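Local coordinates for protein P-granule scaffold (Caenorhabditis japonica, PDB 5W4A) that is a scaffold protein of P granules, the germ granules of nematodes, and probably supports their assembly and the mRNA repression that depends on them, at residues N196-L201 with K207-I212; L12-Y17 with L24-N29. One frame throughout, in Å; residues are numbered along the deposited sequence. Where two conformers were deposited one is given.

Contact 1 of 2, residues N196-L201 with K207-I212; sequences NFLNRL and KLADII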
ATOM      1  N   ASN C 196       9.822  -7.568  11.404  1.00 19.00           N
ATOM      2  CA  ASN C 196      10.260  -6.323  10.771  1.00 18.30           C
ATOM      3  C   ASN C 196      10.680  -5.287  11.816  1.00 18.19           C
ATOM      4  O   ASN C 196      11.712  -4.626  11.677  1.00 19.98           O
ATOM      5  CB  ASN C 196       9.155  -5.726   9.903  1.00 17.37           C
ATOM      6  CG  ASN C 196       8.911  -6.519   8.641  1.00 18.70           C
ATOM      7  OD1 ASN C 196       9.663  -7.449   8.274  1.00 21.28           O
ATOM      8  ND2 ASN C 196       7.826  -6.152   7.954  1.00 18.20           N
ATOM      9  N   PHE C 197       9.876  -5.136  12.864  1.00 20.48           N
ATOM     10  CA  PHE C 197      10.224  -4.207  13.937  1.00 19.37           C
ATOM     11  C   PHE C 197      11.479  -4.669  14.679  1.00 20.69           C
ATOM     12  O   PHE C 197      12.406  -3.864  14.892  1.00 22.46           O
ATOM     13  CB  PHE C 197       9.045  -4.060  14.899  1.00 18.49           C
ATOM     14  CG  PHE C 197       9.349  -3.188  16.079  1.00 16.99           C
ATOM     15  CD1 PHE C 197       9.984  -1.973  15.902  1.00 19.39           C
ATOM     16  CD2 PHE C 197       8.959  -3.558  17.342  1.00 20.58           C
ATOM     17  CE1 PHE C 197      10.298  -1.146  17.003  1.00 18.41           C
ATOM     18  CE2 PHE C 197       9.246  -2.713  18.441  1.00 21.46           C
ATOM     19  CZ  PHE C 197       9.901  -1.519  18.244  1.00 19.39           C
ATOM     20  N   LEU C 198      11.532  -5.955  15.055  1.00 20.07           N
ATOM     21  CA  LEU C 198      12.724  -6.492  15.730  1.00 21.13           C
ATOM     22  C   LEU C 198      13.992  -6.290  14.887  1.00 24.90           C
ATOM     23  O   LEU C 198      15.088  -6.055  15.437  1.00 23.91           O
ATOM     24  CB  LEU C 198      12.517  -7.975  16.072  1.00 20.61           C
ATOM     25  CG  LEU C 198      11.508  -8.318  17.165  1.00 21.81           C
ATOM     26  CD1 LEU C 198      11.121  -9.775  17.232  1.00 28.26           C
ATOM     27  CD2 LEU C 198      12.105  -7.897  18.542  1.00 33.16           C
ATOM     28  N   ASN C 199      13.888  -6.355  13.557  1.00 23.04           N
ATOM     29  CA  ASN C 199      15.068  -6.162  12.723  0.55 26.35           C
ATOM     30  C   ASN C 199      15.664  -4.774  12.920  1.00 34.71           C
ATOM     31  O   ASN C 199      16.889  -4.607  12.872  1.00 33.67           O
ATOM     32  CB  ASN C 199      14.716  -6.413  11.250  0.55 27.10           C
ATOM     33  CG  ASN C 199      15.871  -6.109  10.314  0.55 33.31           C
ATOM     34  OD1 ASN C 199      16.874  -6.821  10.298  0.55 39.88           O
ATOM     35  ND2 ASN C 199      15.733  -5.052   9.531  0.55 34.54           N
ATOM     36  N   ARG C 200      14.825  -3.765  13.142  1.00 22.88           N
ATOM     37  CA  ARG C 200      15.342  -2.450  13.451  1.00 25.31           C
ATOM     38  C   ARG C 200      15.845  -2.407  14.889  1.00 23.70           C
ATOM     39  O   ARG C 200      16.910  -1.842  15.156  1.00 24.20           O
ATOM     40  CB  ARG C 200      14.277  -1.374  13.240  1.00 22.54           C
ATOM     41  CG  ARG C 200      13.801  -1.188  11.799  1.00 25.50           C
ATOM     42  CD  ARG C 200      14.865  -0.514  10.874  1.00 26.39           C
ATOM     43  NE  ARG C 200      15.522   0.673  11.437  1.00 32.44           N
ATOM     44  CZ  ARG C 200      15.083   1.935  11.332  1.00 35.65           C
ATOM     45  NH1 ARG C 200      13.945   2.243  10.694  1.00 34.75           N
ATOM     46  NH2 ARG C 200      15.796   2.914  11.874  1.00 37.24           N
ATOM     47  N   LEU C 201      15.104  -2.999  15.822  1.00 21.58           N
ATOM     48  CA  LEU C 201      15.504  -2.949  17.229  1.00 21.46           C
ATOM     49  C   LEU C 201      16.808  -3.668  17.479  1.00 26.54           C
ATOM     50  O   LEU C 201      17.590  -3.268  18.352  1.00 26.10           O
ATOM     51  CB  LEU C 201      14.453  -3.603  18.110  1.00 27.08           C
ATOM     52  CG  LEU C 201      13.274  -2.811  18.597  1.00 31.72           C
ATOM     53  CD1 LEU C 201      12.586  -3.689  19.641  1.00 26.83           C
ATOM     54  CD2 LEU C 201      13.675  -1.465  19.193  1.00 25.32           C
ATOM     55  N   LYS C 207      18.089  -4.809  24.252  1.00 27.13           N
ATOM     56  CA  LYS C 207      17.313  -5.167  25.439  1.00 36.10           C
ATOM     57  C   LYS C 207      15.834  -5.186  25.132  1.00 21.83           C
ATOM     58  O   LYS C 207      15.104  -6.036  25.638  1.00 29.39           O
ATOM     59  CB  LYS C 207      17.546  -4.172  26.587  1.00 37.16           C
ATOM     60  CG  LYS C 207      18.837  -4.293  27.254  1.00 34.11           C
ATOM     61  CD  LYS C 207      19.044  -3.155  28.258  1.00 30.65           C
ATOM     62  CE  LYS C 207      20.472  -3.129  28.697  1.00 37.17           C
ATOM     63  NZ  LYS C 207      20.709  -2.026  29.665  1.00 34.50           N
ATOM     64  N   LEU C 208      15.372  -4.198  24.355  1.00 25.43           N
ATOM     65  CA  LEU C 208      13.963  -4.141  24.020  1.00 25.18           C
ATOM     66  C   LEU C 208      13.598  -5.316  23.129  1.00 22.46           C
ATOM     67  O   LEU C 208      12.540  -5.914  23.297  1.00 23.24           O
ATOM     68  CB  LEU C 208      13.612  -2.826  23.323  1.00 26.05           C
ATOM     69  CG  LEU C 208      13.762  -1.501  24.093  1.00 23.68           C
ATOM     70  CD1 LEU C 208      13.445  -0.301  23.181  1.00 28.08           C
ATOM     71  CD2 LEU C 208      12.873  -1.512  25.264  1.00 24.48           C
ATOM     72  N   ALA C 209      14.460  -5.644  22.165  1.00 22.47           N
ATOM     73  CA  ALA C 209      14.187  -6.801  21.309  1.00 19.56           C
ATOM     74  C   ALA C 209      14.076  -8.076  22.135  1.00 22.65           C
ATOM     75  O   ALA C 209      13.180  -8.905  21.910  1.00 25.07           O
ATOM     76  CB  ALA C 209      15.289  -6.926  20.245  1.00 21.49           C
ATOM     77  N   ASP C 210      14.969  -8.228  23.121  1.00 24.06           N
ATOM     78  CA  ASP C 210      14.987  -9.432  23.948  1.00 28.70           C
ATOM     79  C   ASP C 210      13.698  -9.588  24.762  1.00 32.19           C
ATOM     80  O   ASP C 210      13.155 -10.694  24.858  1.00 36.71           O
ATOM     81  CB  ASP C 210      16.218  -9.401  24.849  1.00 29.94           C
ATOM     82  CG  ASP C 210      16.313 -10.611  25.762  1.00 49.56           C
ATOM     83  OD1 ASP C 210      16.195 -11.752  25.262  1.00 44.92           O
ATOM     84  OD2 ASP C 210      16.523 -10.410  26.977  1.00 54.11           O
ATOM     85  N   ILE C 211      13.158  -8.486  25.294  1.00 30.82           N
ATOM     86  CA  ILE C 211      11.903  -8.566  26.041  1.00 38.87           C
ATOM     87  C   ILE C 211      10.764  -9.010  25.124  1.00 39.06           C
ATOM     88  O   ILE C 211       9.954  -9.872  25.481  1.00 39.57           O
ATOM     89  CB  ILE C 211      11.585  -7.213  26.721  1.00 36.52           C
ATOM     90  CG1 ILE C 211      12.746  -6.713  27.582  1.00 50.07           C
ATOM     91  CG2 ILE C 211      10.387  -7.372  27.618  1.00 44.16           C
ATOM     92  CD1 ILE C 211      12.621  -5.239  27.951  1.00 52.10           C
ATOM     93  N   ILE C 212      10.685  -8.439  23.925  1.00 25.90           N
ATOM     94  CA  ILE C 212       9.617  -8.807  23.004  1.00 26.58           C
ATOM     95  C   ILE C 212       9.708 -10.283  22.629  1.00 37.54           C
ATOM     96  O   ILE C 212       8.688 -10.974  22.520  1.00 36.99           O
ATOM     97  CB  ILE C 212       9.665  -7.914  21.756  1.00 26.32           C
ATOM     98  CG1 ILE C 212       9.222  -6.484  22.127  1.00 23.77           C
ATOM     99  CG2 ILE C 212       8.800  -8.510  20.629  1.00 26.87           C
ATOM    100  CD1 ILE C 212       9.467  -5.484  21.051  1.00 27.16           C
TER

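Contact 2 of 2, residues L12-Y17 with L24-N29; sequences LGIRTY and LYAVNN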
ATOM      1  N   LEU C  12      16.020   6.476  17.874  1.00 19.45           N
ATOM      2  CA  LEU C  12      16.950   5.330  18.024  1.00 20.28           C
ATOM      3  C   LEU C  12      16.371   3.977  17.543  1.00 26.22           C
ATOM      4  O   LEU C  12      16.214   3.014  18.305  1.00 29.17           O
ATOM      5  CB  LEU C  12      17.377   5.178  19.465  1.00 18.95           C
ATOM      6  CG  LEU C  12      18.543   4.193  19.565  1.00 27.57           C
ATOM      7  CD1 LEU C  12      19.792   4.756  18.917  1.00 26.83           C
ATOM      8  CD2 LEU C  12      18.788   3.853  21.011  1.00 37.45           C
ATOM      9  N   GLY C  13      16.091   3.919  16.270  1.00 23.04           N
ATOM     10  CA  GLY C  13      15.612   2.701  15.641  1.00 26.51           C
ATOM     11  C   GLY C  13      14.112   2.492  15.657  1.00 26.38           C
ATOM     12  O   GLY C  13      13.637   1.497  15.089  1.00 26.77           O
ATOM     13  N   ILE C  14      13.350   3.361  16.299  1.00 19.21           N
ATOM     14  CA  ILE C  14      11.905   3.202  16.396  1.00 19.36           C
ATOM     15  C   ILE C  14      11.290   4.328  15.557  1.00 16.99           C
ATOM     16  O   ILE C  14      11.271   5.487  15.967  1.00 17.54           O
ATOM     17  CB  ILE C  14      11.381   3.222  17.837  1.00 19.32           C
ATOM     18  CG1 ILE C  14      12.118   2.187  18.724  1.00 19.92           C
ATOM     19  CG2 ILE C  14       9.873   2.927  17.785  1.00 21.32           C
ATOM     20  CD1 ILE C  14      11.556   2.060  20.159  1.00 23.38           C
ATOM     21  N   ARG C  15      10.780   3.971  14.377  1.00 16.28           N
ATOM     22  CA  ARG C  15      10.101   4.882  13.468  1.00 15.68           C
ATOM     23  C   ARG C  15       8.590   4.801  13.703  1.00 14.74           C
ATOM     24  O   ARG C  15       8.012   3.702  13.739  1.00 16.35           O
ATOM     25  CB  ARG C  15      10.457   4.482  12.039  1.00 18.42           C
ATOM     26  CG  ARG C  15       9.759   5.211  10.953  1.00 17.81           C
ATOM     27  CD  ARG C  15      10.396   4.745   9.593  1.00 19.37           C
ATOM     28  NE  ARG C  15       9.581   5.110   8.469  1.00 18.44           N
ATOM     29  CZ  ARG C  15       9.664   6.226   7.766  1.00 16.67           C
ATOM     30  NH1 ARG C  15      10.559   7.174   8.056  1.00 18.37           N
ATOM     31  NH2 ARG C  15       8.845   6.377   6.760  1.00 17.64           N
ATOM     32  N   THR C  16       7.960   5.959  13.917  1.00 13.63           N
ATOM     33  CA  THR C  16       6.572   5.999  14.378  1.00 16.18           C
ATOM     34  C   THR C  16       5.860   7.260  13.900  1.00 15.44           C
ATOM     35  O   THR C  16       6.450   8.326  13.786  1.00 15.85           O
ATOM     36  CB  THR C  16       6.518   5.878  15.917  1.00 14.53           C
ATOM     37  OG1 THR C  16       5.147   5.857  16.350  1.00 16.43           O
ATOM     38  CG2 THR C  16       7.223   6.992  16.621  1.00 15.54           C
ATOM     39  N   TYR C  17       4.568   7.111  13.564  1.00 15.15           N
ATOM     40  CA  TYR C  17       3.659   8.248  13.424  1.00 14.65           C
ATOM     41  C   TYR C  17       2.747   8.357  14.645  1.00 14.39           C
ATOM     42  O   TYR C  17       2.646   9.423  15.267  1.00 15.41           O
ATOM     43  CB  TYR C  17       2.800   8.151  12.133  1.00 15.11           C
ATOM     44  CG  TYR C  17       1.791   9.239  12.152  1.00 14.49           C
ATOM     45  CD1 TYR C  17       2.174  10.571  11.987  1.00 16.62           C
ATOM     46  CD2 TYR C  17       0.463   8.966  12.460  1.00 15.85           C
ATOM     47  CE1 TYR C  17       1.281  11.601  12.139  1.00 18.30           C
ATOM     48  CE2 TYR C  17      -0.445   9.984  12.595  1.00 18.44           C
ATOM     49  CZ  TYR C  17      -0.033  11.300  12.432  1.00 18.68           C
ATOM     50  OH  TYR C  17      -0.910  12.339  12.560  1.00 20.39           O
ATOM     51  N   LEU C  24       9.803   7.149  22.495  1.00 15.88           N
ATOM     52  CA  LEU C  24      10.780   7.860  23.295  1.00 18.01           C
ATOM     53  C   LEU C  24      10.881   7.249  24.685  1.00 19.70           C
ATOM     54  O   LEU C  24      11.988   7.067  25.209  1.00 20.56           O
ATOM     55  CB  LEU C  24      10.388   9.335  23.398  1.00 20.35           C
ATOM     56  CG  LEU C  24      11.313  10.178  24.295  1.00 23.85           C
ATOM     57  CD1 LEU C  24      12.776  10.139  23.805  1.00 22.43           C
ATOM     58  CD2 LEU C  24      10.821  11.609  24.341  1.00 28.53           C
ATOM     59  N   TYR C  25       9.735   6.935  25.298  1.00 17.82           N
ATOM     60  CA  TYR C  25       9.747   6.293  26.606  1.00 20.20           C
ATOM     61  C   TYR C  25      10.593   5.024  26.582  1.00 20.14           C
ATOM     62  O   TYR C  25      11.430   4.801  27.465  1.00 20.11           O
ATOM     63  CB  TYR C  25       8.313   5.981  27.080  1.00 18.54           C
ATOM     64  CG  TYR C  25       8.334   5.373  28.464  1.00 21.21           C
ATOM     65  CD1 TYR C  25       8.249   6.179  29.578  1.00 25.50           C
ATOM     66  CD2 TYR C  25       8.528   4.012  28.648  1.00 20.81           C
ATOM     67  CE1 TYR C  25       8.317   5.635  30.855  1.00 25.47           C
ATOM     68  CE2 TYR C  25       8.613   3.466  29.907  1.00 23.75           C
ATOM     69  CZ  TYR C  25       8.506   4.288  31.005  1.00 28.24           C
ATOM     70  OH  TYR C  25       8.603   3.723  32.256  1.00 28.26           O
ATOM     71  N   ALA C  26      10.388   4.179  25.574  1.00 19.60           N
ATOM     72  CA  ALA C  26      11.066   2.888  25.535  1.00 19.94           C
ATOM     73  C   ALA C  26      12.565   3.053  25.346  1.00 21.90           C
ATOM     74  O   ALA C  26      13.362   2.310  25.944  1.00 21.79           O
ATOM     75  CB  ALA C  26      10.479   2.031  24.411  1.00 20.45           C
ATOM     76  N   VAL C  27      12.970   4.015  24.509  1.00 19.87           N
ATOM     77  CA  VAL C  27      14.386   4.279  24.271  1.00 22.75           C
ATOM     78  C   VAL C  27      15.078   4.777  25.540  1.00 23.29           C
ATOM     79  O   VAL C  27      16.253   4.450  25.793  1.00 24.74           O
ATOM     80  CB  VAL C  27      14.534   5.274  23.103  1.00 23.53           C
ATOM     81  CG1 VAL C  27      15.940   5.910  23.089  1.00 31.67           C
ATOM     82  CG2 VAL C  27      14.207   4.556  21.758  1.00 25.70           C
ATOM     83  N   ASN C  28      14.391   5.612  26.327  1.00 20.67           N
ATOM     84  CA  ASN C  28      14.954   6.150  27.559  1.00 23.75           C
ATOM     85  C   ASN C  28      14.952   5.134  28.699  1.00 32.12           C
ATOM     86  O   ASN C  28      15.869   5.140  29.521  1.00 29.88           O
ATOM     87  CB  ASN C  28      14.185   7.400  27.997  1.00 19.78           C
ATOM     88  CG  ASN C  28      14.633   8.649  27.261  1.00 23.60           C
ATOM     89  OD1 ASN C  28      15.808   8.768  26.876  1.00 24.39           O
ATOM     90  ND2 ASN C  28      13.728   9.613  27.106  1.00 23.14           N
ATOM     91  N   ASN C  29      13.970   4.241  28.750  1.00 21.33           N
ATOM     92  CA  ASN C  29      13.718   3.435  29.939  1.00 25.64           C
ATOM     93  C   ASN C  29      13.887   1.941  29.707  1.00 23.87           C
ATOM     94  O   ASN C  29      13.257   1.148  30.423  1.00 22.77           O
ATOM     95  CB  ASN C  29      12.312   3.725  30.453  1.00 23.32           C
ATOM     96  CG  ASN C  29      12.194   5.137  30.998  1.00 28.36           C
ATOM     97  OD1 ASN C  29      12.644   5.426  32.116  1.00 32.41           O
ATOM     98  ND2 ASN C  29      11.631   6.030  30.213  1.00 24.04           N
TER

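Contact 1 of 2, residues N196-L201 with K207-I212
Leu201 and Ala209 mark the nearest backbone approach between the ends of helices 187-201 and 206-213, their CA atoms 5.8 Å apart. The segment axes come within 9.2 Å at 149°, a splayed antiparallel pair joined by a short turn.

The contact is made of aliphatic packing. Leu201 CD1 is its hub: it lies 3.7 Å from Ala209 N, meets CB of Leu208, and reaches CD1 of Ile212 at 3.9 Å; the Leu201 side chain crosses those of Leu208 and Ile212 at about a right angle. Leu198 does its touching with one branch. CD2 rests on the backbone of Ala209, 3.6 Å from Ala209 CA, while also meeting Ala209 CB and Ile212 CG2. The small methyl of Ala209 thus sits between Leu198 CD2 and Leu201 CB, and lets the leucines reach the opposing main chain.

Aromatic packing adds the ring of Phe197. With CG anti to the backbone N (chi1 176°), the ring leans toward the C-terminal end of its helix, which brings CE2 to 3.8 Å from Ile212 CD1 in an oblique approach. On one face, Leu201 CG stands 3.6 Å above the ring plane, off toward the rim. The ring also meets that of Phe170, their planes at about 45°.

Polar links lie at the periphery: Arg200 forms a salt bridge with Glu10, Lys207 another with Glu31, and Asn196 bonds to Leu132 O of the second subunit. Five of the six touching residues are buried, every side chain that touches is apolar, and the rest is methyls on the Ala209 backbone; the helical hairpin is held by shape and hydrophobic burial, without directional bonds between its two segments.

Contact 2 of 2, residues L12-Y17 with L24-N29
Val27 projects from helix 20-28 at the strand side of the contact and loses 67 Å² there, more than any other residue of either segment. Both its methyls are used. CG1 and CG2 each stand 4.0 Å from Leu12 CB, together facing that carbon from one side, and CG1 also meets Leu12 CD2 at 4.1 Å. Placing CG1 anti to the backbone N (chi1 163°) leaves CG2 beside that N, where it meets CD1 of Ile14 at 4.0 Å. With an alanine here both methyls are gone, which would probably leave Leu12 CB without its partners on the helix and Ile14 CD1 with little but its looser touch on Ala26, opening a gap between turn and helix.

Ile14, with 42 Å² buried, approaches with the end of its longer branch. Its side chain runs past that of Val27 in the opposite direction, and CD1 lies 4.4 Å from Ala26 CB. It also touches Ala23 of the same helix and Phe170 of helix 169-179, so more than one helix packs on it. Leu12 contributes 36 Å² from an exposed position, closing the outer margin.

Beyond this apolar patch, the end of the helix is tied by Asn29. Its ND2 donates to Tyr25 O at 3.0 Å, in the carbonyl plane on a lone pair, with an N-H...O angle of 153°; Asn29 N donates to the same oxygen, which is therefore gripped twice. ND2 also lies above one face of the Tyr25 ring, offset toward its rim.

Strands 9-11 and 14-16, bonded between Thr16 and Val9, form a two-stranded antiparallel beta-hairpin, and the helix that follows folds back to pack against its turn and second strand.

How the contacts relate
Contact 2 closes before contact 1 opens in the sequence, yet their centres lie only 11 Å apart, on the same side of the chain's centre, and they touch directly. Leu201 CD2 is 4.0 Å from Ile14 CG1, and Phe197 CE1 is 4.2 Å from the same atom, so Ile14 joins the two apolar clusters. At the beta turn, Arg200 CB packs 3.5 Å from Gly13 O; on helix 20-28, Leu208 CD1 lies 3.8 Å from Ala26 O. Phe170 touches both Phe197 and Ile14, and Phe48 both Ile212 and Ala26. The N-terminal hairpin and the C-terminal helices are therefore packed into one continuous, largely apolar cluster, with Leu12 at its exposed margin.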